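Local coordinates for immunity 23 family protein (Burkholderia dolosa AU0158, PDB 5FFP) that probably serves as the immunity protein of a contact-dependent growth inhibition system, protecting the cell that produces this immunity protein from the cognate CdiA toxin, at residues A[27-32]-A[100-105]; A[55-60]-A[142-147]; A[96-101]-A[113-118]. All coordinates share one frame; numbering follows the deposited sequence.

Contact 1: residues A[27-32]-A[100-105]; sequences GCLGYF and VSAESL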
# COMPACT_ATOMS: atom_id res chain seq x y z
N GLY A 27 12.67 -24.62 7.92
CA GLY A 27 11.88 -25.46 8.82
C GLY A 27 10.49 -24.93 9.08
O GLY A 27 9.80 -24.50 8.16
N CYS A 28 10.06 -24.95 10.34
CA CYS A 28 8.66 -24.69 10.69
C CYS A 28 8.52 -23.56 11.68
O CYS A 28 9.42 -23.33 12.52
CB CYS A 28 8.02 -25.93 11.27
SG CYS A 28 7.97 -27.32 10.10
N LEU A 29 7.42 -22.82 11.52
CA LEU A 29 7.11 -21.72 12.39
C LEU A 29 5.60 -21.60 12.53
O LEU A 29 4.85 -21.71 11.55
CB LEU A 29 7.66 -20.42 11.84
CG LEU A 29 7.47 -19.24 12.77
CD1 LEU A 29 8.68 -18.33 12.71
CD2 LEU A 29 6.24 -18.47 12.41
N GLY A 30 5.17 -21.45 13.77
CA GLY A 30 3.75 -21.33 14.05
C GLY A 30 3.56 -20.36 15.18
O GLY A 30 4.46 -20.17 15.97
N TYR A 31 2.41 -19.74 15.19
CA TYR A 31 1.91 -18.92 16.29
C TYR A 31 0.77 -19.72 16.95
O TYR A 31 -0.16 -20.20 16.25
CB TYR A 31 1.29 -17.63 15.74
CG TYR A 31 2.21 -16.51 15.34
CD1 TYR A 31 3.58 -16.66 15.25
CD2 TYR A 31 1.67 -15.31 14.98
CE1 TYR A 31 4.40 -15.62 14.86
CE2 TYR A 31 2.48 -14.27 14.58
CZ TYR A 31 3.85 -14.44 14.52
OH TYR A 31 4.63 -13.37 14.13
N PHE A 32 0.85 -19.91 18.26
CA PHE A 32 -0.31 -20.33 19.07
C PHE A 32 -1.01 -19.06 19.57
O PHE A 32 -0.38 -18.16 20.13
CB PHE A 32 0.11 -21.08 20.33
CG PHE A 32 0.46 -22.50 20.12
CD1 PHE A 32 -0.52 -23.45 20.10
CD2 PHE A 32 1.78 -22.88 20.03
CE1 PHE A 32 -0.19 -24.78 19.92
CE2 PHE A 32 2.13 -24.20 19.84
CZ PHE A 32 1.15 -25.16 19.79
N VAL A 100 1.23 -8.39 12.24
CA VAL A 100 2.36 -9.02 12.94
C VAL A 100 2.67 -10.44 12.51
O VAL A 100 3.54 -11.10 13.14
CB VAL A 100 2.17 -8.96 14.46
CG1 VAL A 100 1.94 -7.52 14.91
CG2 VAL A 100 1.02 -9.85 14.91
N SER A 101 2.01 -10.93 11.46
CA SER A 101 2.38 -12.24 10.92
C SER A 101 3.84 -12.26 10.49
O SER A 101 4.30 -11.34 9.82
CB SER A 101 1.57 -12.61 9.67
OG SER A 101 0.20 -12.33 9.81
N ALA A 102 4.56 -13.30 10.87
CA ALA A 102 5.78 -13.68 10.20
C ALA A 102 5.47 -13.79 8.72
O ALA A 102 4.31 -13.99 8.35
CB ALA A 102 6.27 -15.00 10.74
N GLU A 103 6.50 -13.65 7.87
CA GLU A 103 6.36 -13.70 6.40
C GLU A 103 5.90 -15.06 5.91
O GLU A 103 5.11 -15.15 4.98
CB GLU A 103 7.69 -13.36 5.66
CG GLU A 103 8.07 -11.89 5.60
CD GLU A 103 9.34 -11.59 4.76
OE1 GLU A 103 10.07 -10.61 5.08
OE2 GLU A 103 9.61 -12.33 3.78
N SER A 104 6.40 -16.13 6.52
CA SER A 104 5.97 -17.46 6.09
C SER A 104 4.46 -17.56 6.30
O SER A 104 3.78 -18.13 5.46
CB SER A 104 6.75 -18.57 6.82
OG SER A 104 6.83 -18.33 8.21
N LEU A 105 3.95 -16.98 7.39
CA LEU A 105 2.52 -17.07 7.70
C LEU A 105 1.68 -16.20 6.77
O LEU A 105 0.74 -16.69 6.17
CB LEU A 105 2.23 -16.73 9.16
CG LEU A 105 2.85 -17.68 10.20
CD1 LEU A 105 2.69 -17.06 11.59
CD2 LEU A 105 2.20 -19.05 10.14

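Contact 2: residues A[55-60]-A[142-147]; sequences LHCMRN and GEFQSV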
# COMPACT_ATOMS: atom_id res chain seq x y z
N LEU A 55 8.95 -5.32 12.98
CA LEU A 55 7.54 -5.01 12.93
C LEU A 55 7.30 -3.67 13.61
O LEU A 55 7.98 -3.30 14.57
CB LEU A 55 6.70 -6.08 13.62
CG LEU A 55 6.63 -7.41 12.89
CD1 LEU A 55 6.05 -8.50 13.80
CD2 LEU A 55 5.81 -7.24 11.61
N HIS A 56 6.35 -2.91 13.08
CA HIS A 56 6.01 -1.59 13.60
C HIS A 56 5.77 -1.63 15.12
O HIS A 56 6.20 -0.73 15.84
CB HIS A 56 4.78 -1.02 12.87
CG HIS A 56 4.64 0.46 12.98
ND1 HIS A 56 3.70 1.07 13.78
CD2 HIS A 56 5.32 1.47 12.36
CE1 HIS A 56 3.81 2.38 13.66
NE2 HIS A 56 4.79 2.65 12.81
N CYS A 57 5.12 -2.69 15.59
CA CYS A 57 4.79 -2.80 17.01
C CYS A 57 5.98 -3.00 17.94
O CYS A 57 5.81 -2.96 19.16
CB CYS A 57 3.77 -3.91 17.23
SG CYS A 57 4.38 -5.58 17.00
N MSE A 58 7.18 -3.21 17.42
CA MSE A 58 8.32 -3.46 18.28
C MSE A 58 8.86 -2.20 18.86
O MSE A 58 9.57 -2.25 19.87
CB MSE A 58 9.46 -4.17 17.56
CG MSE A 58 9.01 -5.50 16.98
SE MSE A 58 8.39 -6.77 18.35
CE MSE A 58 10.05 -7.04 19.41
N ARG A 59 8.57 -1.07 18.21
CA ARG A 59 9.03 0.26 18.68
C ARG A 59 7.93 1.35 18.74
O ARG A 59 8.20 2.46 19.19
CB ARG A 59 10.18 0.73 17.79
CG ARG A 59 11.34 -0.26 17.64
CD ARG A 59 12.46 0.29 16.77
NE ARG A 59 13.72 -0.43 16.95
CZ ARG A 59 14.82 0.02 17.58
NH1 ARG A 59 15.89 -0.76 17.67
NH2 ARG A 59 14.85 1.23 18.14
N ASN A 60 6.72 1.03 18.31
CA ASN A 60 5.61 1.97 18.35
C ASN A 60 4.37 1.32 18.91
O ASN A 60 4.19 0.10 18.79
CB ASN A 60 5.25 2.47 16.94
CG ASN A 60 6.43 3.11 16.24
OD1 ASN A 60 6.77 4.26 16.51
ND2 ASN A 60 7.06 2.36 15.35
N GLY A 142 2.17 -5.55 25.71
CA GLY A 142 3.59 -5.89 25.74
C GLY A 142 3.88 -7.40 25.62
O GLY A 142 5.03 -7.78 25.41
N GLU A 143 2.85 -8.24 25.75
CA GLU A 143 3.05 -9.70 25.83
C GLU A 143 3.61 -10.21 24.49
O GLU A 143 4.65 -10.86 24.46
CB GLU A 143 1.74 -10.42 26.20
CG GLU A 143 1.87 -11.90 26.55
CD GLU A 143 0.54 -12.57 26.92
OE1 GLU A 143 -0.38 -11.89 27.42
OE2 GLU A 143 0.40 -13.80 26.74
N PHE A 144 2.95 -9.84 23.39
CA PHE A 144 3.44 -10.18 22.06
C PHE A 144 4.90 -9.77 21.83
O PHE A 144 5.75 -10.57 21.49
CB PHE A 144 2.55 -9.55 20.97
CG PHE A 144 3.05 -9.81 19.58
CD1 PHE A 144 3.98 -8.96 19.02
CD2 PHE A 144 2.63 -10.91 18.86
CE1 PHE A 144 4.47 -9.19 17.75
CE2 PHE A 144 3.11 -11.14 17.59
CZ PHE A 144 4.03 -10.28 17.04
N GLN A 145 5.20 -8.51 22.01
CA GLN A 145 6.57 -8.07 21.82
C GLN A 145 7.56 -8.90 22.65
O GLN A 145 8.59 -9.33 22.14
CB GLN A 145 6.72 -6.58 22.17
CG GLN A 145 6.04 -5.67 21.17
CD GLN A 145 4.58 -5.35 21.52
OE1 GLN A 145 3.88 -6.14 22.17
NE2 GLN A 145 4.11 -4.19 21.07
N SER A 146 7.25 -9.10 23.93
CA SER A 146 8.17 -9.78 24.85
C SER A 146 8.45 -11.24 24.43
O SER A 146 9.57 -11.71 24.56
CB SER A 146 7.62 -9.72 26.28
OG SER A 146 6.76 -10.81 26.55
N VAL A 147 7.44 -11.91 23.90
CA VAL A 147 7.61 -13.25 23.32
C VAL A 147 8.48 -13.20 22.06
O VAL A 147 9.41 -13.97 21.90
CB VAL A 147 6.22 -13.87 22.99
CG1 VAL A 147 6.33 -15.05 22.02
CG2 VAL A 147 5.53 -14.30 24.26

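Contact 3: residues A[96-101]-A[113-118]; sequences FTHLVS and FLVEYD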
# COMPACT_ATOMS: atom_id res chain seq x y z
N PHE A 96 0.33 -1.30 7.17
CA PHE A 96 0.73 -2.55 7.81
C PHE A 96 1.07 -2.36 9.29
O PHE A 96 1.78 -3.17 9.88
CB PHE A 96 1.95 -3.16 7.09
CG PHE A 96 1.68 -3.66 5.70
CD1 PHE A 96 0.38 -3.87 5.23
CD2 PHE A 96 2.75 -3.99 4.87
CE1 PHE A 96 0.16 -4.34 3.94
CE2 PHE A 96 2.54 -4.48 3.58
CZ PHE A 96 1.23 -4.65 3.12
N THR A 97 0.54 -1.31 9.89
CA THR A 97 0.89 -0.95 11.25
C THR A 97 0.59 -2.09 12.22
O THR A 97 1.39 -2.42 13.09
CB THR A 97 0.08 0.27 11.67
OG1 THR A 97 0.02 1.19 10.58
CG2 THR A 97 0.70 0.98 12.86
N HIS A 98 -0.58 -2.70 12.03
CA HIS A 98 -1.10 -3.68 12.95
C HIS A 98 -0.74 -5.12 12.59
O HIS A 98 -0.91 -6.02 13.40
CB HIS A 98 -2.61 -3.51 13.03
CG HIS A 98 -3.02 -2.26 13.73
ND1 HIS A 98 -3.01 -2.14 15.09
CD2 HIS A 98 -3.40 -1.06 13.24
CE1 HIS A 98 -3.39 -0.92 15.43
NE2 HIS A 98 -3.62 -0.24 14.32
N LEU A 99 -0.21 -5.32 11.39
CA LEU A 99 0.14 -6.65 10.93
C LEU A 99 1.35 -7.19 11.66
O LEU A 99 2.38 -6.53 11.71
CB LEU A 99 0.44 -6.60 9.44
CG LEU A 99 0.78 -7.94 8.80
CD1 LEU A 99 -0.39 -8.89 8.96
CD2 LEU A 99 1.09 -7.71 7.34
N VAL A 100 1.23 -8.39 12.24
CA VAL A 100 2.36 -9.02 12.94
C VAL A 100 2.67 -10.44 12.51
O VAL A 100 3.54 -11.10 13.14
CB VAL A 100 2.17 -8.96 14.46
CG1 VAL A 100 1.94 -7.52 14.91
CG2 VAL A 100 1.02 -9.85 14.91
N SER A 101 2.01 -10.93 11.46
CA SER A 101 2.38 -12.24 10.92
C SER A 101 3.84 -12.26 10.49
O SER A 101 4.30 -11.34 9.82
CB SER A 101 1.57 -12.61 9.67
OG SER A 101 0.20 -12.33 9.81
N PHE A 113 -3.08 -9.61 13.33
CA PHE A 113 -2.93 -8.21 13.65
C PHE A 113 -2.86 -8.01 15.15
O PHE A 113 -3.48 -8.75 15.90
CB PHE A 113 -4.09 -7.41 13.06
CG PHE A 113 -4.24 -7.51 11.56
CD1 PHE A 113 -3.49 -6.70 10.70
CD2 PHE A 113 -5.16 -8.39 11.00
CE1 PHE A 113 -3.64 -6.78 9.32
CE2 PHE A 113 -5.32 -8.47 9.63
CZ PHE A 113 -4.56 -7.67 8.78
N LEU A 114 -2.10 -7.00 15.57
CA LEU A 114 -2.05 -6.59 16.96
C LEU A 114 -2.80 -5.27 17.14
O LEU A 114 -2.51 -4.28 16.45
CB LEU A 114 -0.60 -6.41 17.37
CG LEU A 114 -0.31 -6.31 18.88
CD1 LEU A 114 -0.74 -7.57 19.61
CD2 LEU A 114 1.17 -6.05 19.12
N VAL A 115 -3.76 -5.24 18.07
CA VAL A 115 -4.43 -4.00 18.49
C VAL A 115 -4.30 -3.86 20.01
O VAL A 115 -4.65 -4.78 20.76
CB VAL A 115 -5.93 -4.03 18.14
CG1 VAL A 115 -6.65 -2.80 18.70
CG2 VAL A 115 -6.15 -4.12 16.64
N GLU A 116 -3.83 -2.71 20.47
CA GLU A 116 -3.65 -2.47 21.90
C GLU A 116 -4.76 -1.55 22.41
O GLU A 116 -5.32 -0.76 21.64
CB GLU A 116 -2.28 -1.85 22.17
CG GLU A 116 -1.09 -2.73 21.81
CD GLU A 116 0.24 -2.02 22.05
OE1 GLU A 116 0.22 -0.79 22.29
OE2 GLU A 116 1.31 -2.65 22.03
N TYR A 117 -5.11 -1.69 23.69
CA TYR A 117 -6.00 -0.76 24.35
C TYR A 117 -5.57 -0.60 25.80
O TYR A 117 -5.59 -1.56 26.56
CB TYR A 117 -7.46 -1.20 24.30
CG TYR A 117 -8.40 -0.22 25.00
CD1 TYR A 117 -8.82 0.93 24.36
CD2 TYR A 117 -8.84 -0.44 26.31
CE1 TYR A 117 -9.66 1.84 24.99
CE2 TYR A 117 -9.67 0.46 26.95
CZ TYR A 117 -10.09 1.60 26.28
OH TYR A 117 -10.92 2.50 26.88
N ASP A 118 -5.20 0.62 26.16
CA ASP A 118 -4.81 0.91 27.51
C ASP A 118 -3.72 -0.09 27.94
O ASP A 118 -2.58 0.05 27.49
CB ASP A 118 -6.07 0.91 28.41
CG ASP A 118 -5.84 1.64 29.71
OD1 ASP A 118 -6.30 1.14 30.76
OD2 ASP A 118 -5.21 2.72 29.69

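Contact 1: residues A[27-32]-A[100-105]
This is a buried sheet-to-helix packing contact: one face of strand 26-33 meets the loop that leads into helix 103-108 and the helix's first turn. Two neighbouring residues of that face, L29 and Y31, do the work. The Y31 ring reaches across to the loop, and its OH donates a hydrogen bond to V100 O at 2.7 Å. The acceptor lies at the ring edge, and the hydroxyl sits in the carbonyl plane with a C=O...donor angle of 154°. Over one face of the same ring stands L105 CD1, 3.7 Å from the centroid and only 8° off the normal, which makes a nearly centred CH-pi contact. L29, its CG anti to the backbone N, touches both A102 CB and L105 CD1 with its CD2, each 3.9 Å from it; the two leucine side chains cross at about a right angle. A102 holds the N-cap position, so this apolar packing falls exactly where the helix starts. Just beyond, S104 OG is hydrogen-bonded to D48 of helix 45-52, while F9 meets the Y31 ring edge-to-face. The result is a helix N-terminus packed on a face of an antiparallel four-stranded sheet, in the buried interior of an alpha+beta fold.

Contact 2: residues A[55-60]-A[142-147]
E143 O is held by two full-strength hydrogen bonds: one from V147 N at 3.0 Å, the regular bond of the helix, and one from S146 OG, also 3.0 Å away, which lands in the carbonyl plane on a lone pair. It lies within the first turn of helix 143-154, with G142 at the N-cap, rather than at the interface itself; this turn packs against the irregular loop 55-60 through a Cys sulfur-aromatic contact and an amide-to-backbone bond. The bond runs from Q145 NE2 to C57 O, 2.8 Å long and fairly straight, with 159° at the hydrogen. The carbonyl oxygen lies close to the plane of the amide, but the donor stands 32° out of the carbonyl plane and so misses the lone pairs. A bend at chi2 turns the Q145 amide toward the loop, and NE2 has a second, weak partner in E116 of strand 110-117. Beside it, C57 points SG into the crowded position between its backbone N and carbonyl carbon, which brings the sulfur 3.7 Å from F144 CE1. The approach is oblique, 60° off the ring normal, so the thiol is not over the ring centre. L55 CD1 touches the same ring at its edge, 4.2 Å from F144 CZ. The selenomethionine M58, bent at chi2 and chi3, slides past Q145 in the opposite direction and lays its SE 3.8 Å from Q145 CG.

Contact 3: residues A[96-101]-A[113-118]
Strand 110-117 is an outermost strand, within this chain, of the three-stranded antiparallel sheet, and the loop 96-101 closes on it through a single beta bridge between L99 and F113, whose CA atoms are 4.4 Å apart. Two hydrogen bonds hold L114 from both of its main-chain polar atoms, and both involve H98. L114 N donates to H98 O at 2.7 Å with 159° at the hydrogen, in the carbonyl plane. In return H98 ND1 donates to L114 O at 2.6 Å and 165°; the oxygen lies at the imidazole edge, only 4° out of the ring plane. H98 O also receives a CA-H...O contact from F113 CA, 3.0 Å away. The F113 ring turns its edge to the loop backbone, with CD1 3.6 Å from L99 N, and L99 CD1 lies 3.9 Å from F113 CE1 as the two side chains cross obliquely. One residue further along both segments, V100 CG1 packs on L114 CB at 3.7 Å. Helix 72-83 also covers H98 and F113 through L79, and L99 touches A91 of the second subunit. Donation to a carbonyl is consistent with a proton on ND1, and the near-coplanar geometry fixes the imidazole rotation; H98 thus uses side chain and backbone together to supply partners for both main-chain polar atoms of L114.

Overall arrangement
V100 is the common element. Contacts 1 and 3 share it together with S101, although their centres are about 15 Å apart, and contact 2 packs on it directly, V100 CB lying 3.4 Å from F144 CZ. The segment 96-105, a loop running into the first turn of helix 103-108, thus bridges the two sheets: its start joins strand 110-117, its end joins strand 26-33, and contact 2 lies alongside. Contacts 2 and 3 have centres about 9 Å apart and meet again where L55 CD2 comes 3.5 Å from L99 O. In sequence, contact 3 is nested within the loop closed by contact 2, while contacts 1 and 2 interleave. No ligand or toxin site is defined here to which they could be related.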